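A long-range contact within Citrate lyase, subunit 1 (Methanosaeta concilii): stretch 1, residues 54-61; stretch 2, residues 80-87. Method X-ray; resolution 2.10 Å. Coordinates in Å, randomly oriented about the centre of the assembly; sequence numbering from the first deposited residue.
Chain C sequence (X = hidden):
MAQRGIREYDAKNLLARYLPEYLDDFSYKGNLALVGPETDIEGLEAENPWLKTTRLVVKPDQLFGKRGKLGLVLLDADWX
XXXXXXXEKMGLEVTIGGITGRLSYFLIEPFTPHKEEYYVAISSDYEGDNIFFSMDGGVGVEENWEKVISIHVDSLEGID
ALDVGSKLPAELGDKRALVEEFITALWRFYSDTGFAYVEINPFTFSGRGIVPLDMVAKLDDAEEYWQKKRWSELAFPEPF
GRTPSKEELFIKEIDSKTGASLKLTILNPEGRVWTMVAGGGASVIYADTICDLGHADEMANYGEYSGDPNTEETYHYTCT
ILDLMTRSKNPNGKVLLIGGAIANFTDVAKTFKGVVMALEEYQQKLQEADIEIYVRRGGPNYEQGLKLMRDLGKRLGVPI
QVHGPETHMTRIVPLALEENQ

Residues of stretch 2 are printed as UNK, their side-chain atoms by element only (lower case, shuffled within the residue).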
# COMPACT_ATOMS: atom_id res chain seq x y z
N THR C 54 11.52 -48.81 65.45
CA THR C 54 12.99 -48.88 65.34
C THR C 54 13.68 -48.20 66.53
O THR C 54 13.09 -47.31 67.15
CB THR C 54 13.44 -48.27 63.98
OG1 THR C 54 12.59 -48.75 62.94
CG2 THR C 54 14.89 -48.57 63.63
N ARG C 55 14.93 -48.64 66.86
CA ARG C 55 15.73 -47.99 67.90
C ARG C 55 16.34 -46.74 67.24
O ARG C 55 16.84 -46.82 66.12
CB ARG C 55 16.81 -48.92 68.49
CG ARG C 55 16.26 -50.01 69.42
CD ARG C 55 15.34 -49.53 70.54
NE ARG C 55 16.03 -48.72 71.55
CZ ARG C 55 15.86 -48.86 72.86
NH1 ARG C 55 15.02 -49.77 73.34
NH2 ARG C 55 16.51 -48.08 73.71
N LEU C 56 16.22 -45.60 67.92
CA LEU C 56 16.59 -44.29 67.39
C LEU C 56 17.84 -43.63 67.97
O LEU C 56 18.43 -44.09 68.95
CB LEU C 56 15.39 -43.33 67.56
CG LEU C 56 14.01 -43.82 67.13
CD1 LEU C 56 12.96 -42.88 67.56
CD2 LEU C 56 13.91 -44.01 65.61
N VAL C 57 18.24 -42.54 67.28
CA VAL C 57 19.29 -41.56 67.59
C VAL C 57 18.66 -40.18 67.30
O VAL C 57 18.10 -39.97 66.21
CB VAL C 57 20.61 -41.76 66.78
CG1 VAL C 57 21.63 -40.67 67.09
CG2 VAL C 57 21.23 -43.12 67.04
N VAL C 58 18.71 -39.27 68.26
CA VAL C 58 18.19 -37.93 68.08
C VAL C 58 19.26 -36.93 68.56
O VAL C 58 19.80 -37.07 69.67
CB VAL C 58 16.74 -37.70 68.62
CG1 VAL C 58 16.58 -38.12 70.08
CG2 VAL C 58 16.24 -36.28 68.39
N LYS C 59 19.64 -36.00 67.67
CA LYS C 59 20.69 -35.02 67.89
C LYS C 59 20.37 -33.66 67.22
O LYS C 59 19.69 -33.65 66.19
CB LYS C 59 22.05 -35.57 67.39
CG LYS C 59 22.05 -36.07 65.94
CD LYS C 59 23.29 -36.89 65.62
CE LYS C 59 23.06 -37.80 64.45
NZ LYS C 59 24.33 -38.37 63.92
N PRO C 60 20.86 -32.51 67.77
CA PRO C 60 20.58 -31.22 67.11
C PRO C 60 21.30 -31.05 65.76
O PRO C 60 22.49 -31.37 65.65
CB PRO C 60 21.01 -30.18 68.15
CG PRO C 60 22.01 -30.87 68.99
CD PRO C 60 21.69 -32.33 68.98
N ASP C 61 20.56 -30.58 64.74
CA ASP C 61 21.05 -30.37 63.38
C ASP C 61 21.08 -28.87 63.05
O ASP C 61 20.35 -28.40 62.18
CB ASP C 61 20.18 -31.17 62.38
CG ASP C 61 20.86 -31.48 61.05
OD1 ASP C 61 22.02 -31.05 60.85
OD2 ASP C 61 20.22 -32.16 60.22
N UNK C 80 9.00 -42.99 71.99
CA UNK C 80 8.48 -42.31 73.19
C UNK C 80 9.64 -41.53 73.82
O UNK C 80 9.54 -40.31 74.00
o UNK C 80 4.67 -44.20 75.57
o UNK C 80 6.57 -45.29 75.81
c UNK C 80 6.44 -43.62 74.09
c UNK C 80 5.86 -44.43 75.25
c UNK C 80 7.93 -43.33 74.20
N UNK C 81 10.77 -42.23 74.08
CA UNK C 81 11.99 -41.68 74.67
C UNK C 81 12.56 -40.55 73.82
O UNK C 81 13.15 -39.61 74.37
c UNK C 81 12.64 -43.89 75.80
c UNK C 81 13.05 -42.78 74.84
o UNK C 81 13.34 -46.07 76.44
o UNK C 81 14.92 -44.60 75.95
c UNK C 81 13.71 -44.93 76.07
N UNK C 82 12.38 -40.64 72.48
CA UNK C 82 12.81 -39.63 71.52
C UNK C 82 11.98 -38.36 71.70
O UNK C 82 12.56 -37.28 71.79
c UNK C 82 12.69 -40.16 70.10
N UNK C 83 10.63 -38.50 71.83
CA UNK C 83 9.71 -37.38 72.06
C UNK C 83 10.01 -36.66 73.38
O UNK C 83 9.79 -35.46 73.47
c UNK C 83 8.25 -37.83 72.04
c UNK C 83 6.23 -38.72 70.78
c UNK C 83 7.71 -38.29 70.69
n UNK C 83 4.77 -40.09 72.34
c UNK C 83 5.98 -40.07 71.45
N UNK C 84 10.51 -37.41 74.39
CA UNK C 84 10.91 -36.86 75.69
C UNK C 84 12.12 -35.93 75.50
O UNK C 84 12.10 -34.81 76.02
c UNK C 84 10.01 -38.63 77.31
o UNK C 84 11.43 -40.25 78.36
o UNK C 84 9.26 -40.38 78.73
c UNK C 84 10.26 -39.84 78.20
c UNK C 84 11.24 -37.98 76.69
N UNK C 85 13.13 -36.37 74.73
CA UNK C 85 14.33 -35.58 74.41
C UNK C 85 13.95 -34.32 73.62
O UNK C 85 14.51 -33.25 73.88
c UNK C 85 15.37 -36.44 73.66
c UNK C 85 18.67 -34.21 71.96
c UNK C 85 17.50 -34.37 71.24
o UNK C 85 19.69 -33.48 71.40
c UNK C 85 16.44 -35.09 71.80
c UNK C 85 18.78 -34.76 73.23
c UNK C 85 17.71 -35.48 73.78
c UNK C 85 16.53 -35.65 73.07
N UNK C 86 13.01 -34.45 72.66
CA UNK C 86 12.54 -33.35 71.83
C UNK C 86 11.69 -32.34 72.63
O UNK C 86 11.87 -31.14 72.45
c UNK C 86 12.40 -34.83 69.64
c UNK C 86 11.73 -33.86 70.62
c UNK C 86 11.36 -35.71 68.99
c UNK C 86 13.21 -34.10 68.57
N UNK C 87 10.78 -32.83 73.52
CA UNK C 87 9.92 -31.98 74.35
C UNK C 87 10.69 -31.22 75.44
O UNK C 87 10.22 -30.19 75.91
c UNK C 87 8.76 -32.78 74.97
c UNK C 87 7.49 -32.81 74.14
o UNK C 87 7.37 -33.57 73.17
n UNK C 87 6.51 -32.00 74.52

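Position 80 opens the helical stretch with three side-chain carbons, the third carrying two oxygens, and touches nothing on the strand. This is Glu 80; its CA-to-CB bond points sideways.

Position 81 has the same make-up, but its CB points toward stretch 1 and its carboxylate approaches the guanidinium of Arg 55. This is Glu 81. The distance from Arg 55 NH2 to Glu 81 OE1 is 4.4 Å, and the oxygen sits well out of the guanidinium plane, so opposite charges are near each other without a salt bridge.

Position 82 carries one carbon and nothing more, and that carbon lies against Leu 56 and Val 58: Ala 82. Its CB points at the strand and lies 3.7 Å from Leu 56 CD1 and 4.4 Å from Val 58 CG1. Here the backbones come nearest, with the CA atoms of Val 58 and Ala 82 6.6 Å apart.

Position 83 shows four carbons in a row ending in nitrogen: Lys 83. Its CA-to-CB bond points away from the strand.

Position 84 again has three carbons and a pair of oxygens on the last: Glu 84, out of reach of stretch 1.

Position 85 has one carbon leading to a six-carbon ring that bears an oxygen; the ring lies against Val 58 and its oxygen reaches Pro 60. That is Tyr 85. Its CD1 is 3.5 Å from Val 58 CG1, the carbonyl oxygen of Val 58 sits over one ring face, and Tyr 85 OH reaches to 3.3 Å from Pro 60 CD.

Position 86 has four carbons, forked at the second, and one branch end meets Val 58: Leu 86. Its CA-to-CB bond points sideways, yet the end of the side chain comes nearer, placing Leu 86 CD2 3.7 Å from Val 58 CG2.

Position 87 has two carbons, the second carrying one oxygen and one nitrogen: Asn 87, too far away to take part.

The contact works by packing, since no hydrogen bond crosses it. Strand and helix run nearly parallel, at 7°, with axes 9.1 Å apart at closest approach. Strand alternation turns Leu 56 and Val 58 toward the helix and Val 57 away, while the helical repeat brings Ala 82 to both and Tyr 85 and Leu 86 to Val 58. Val 58 is the hub, touching all three. The rule is a small residue at the close approach, larger apolar surface one turn on, and charge at the margin.

Stretch 2 (80-87) EEAKEYLN
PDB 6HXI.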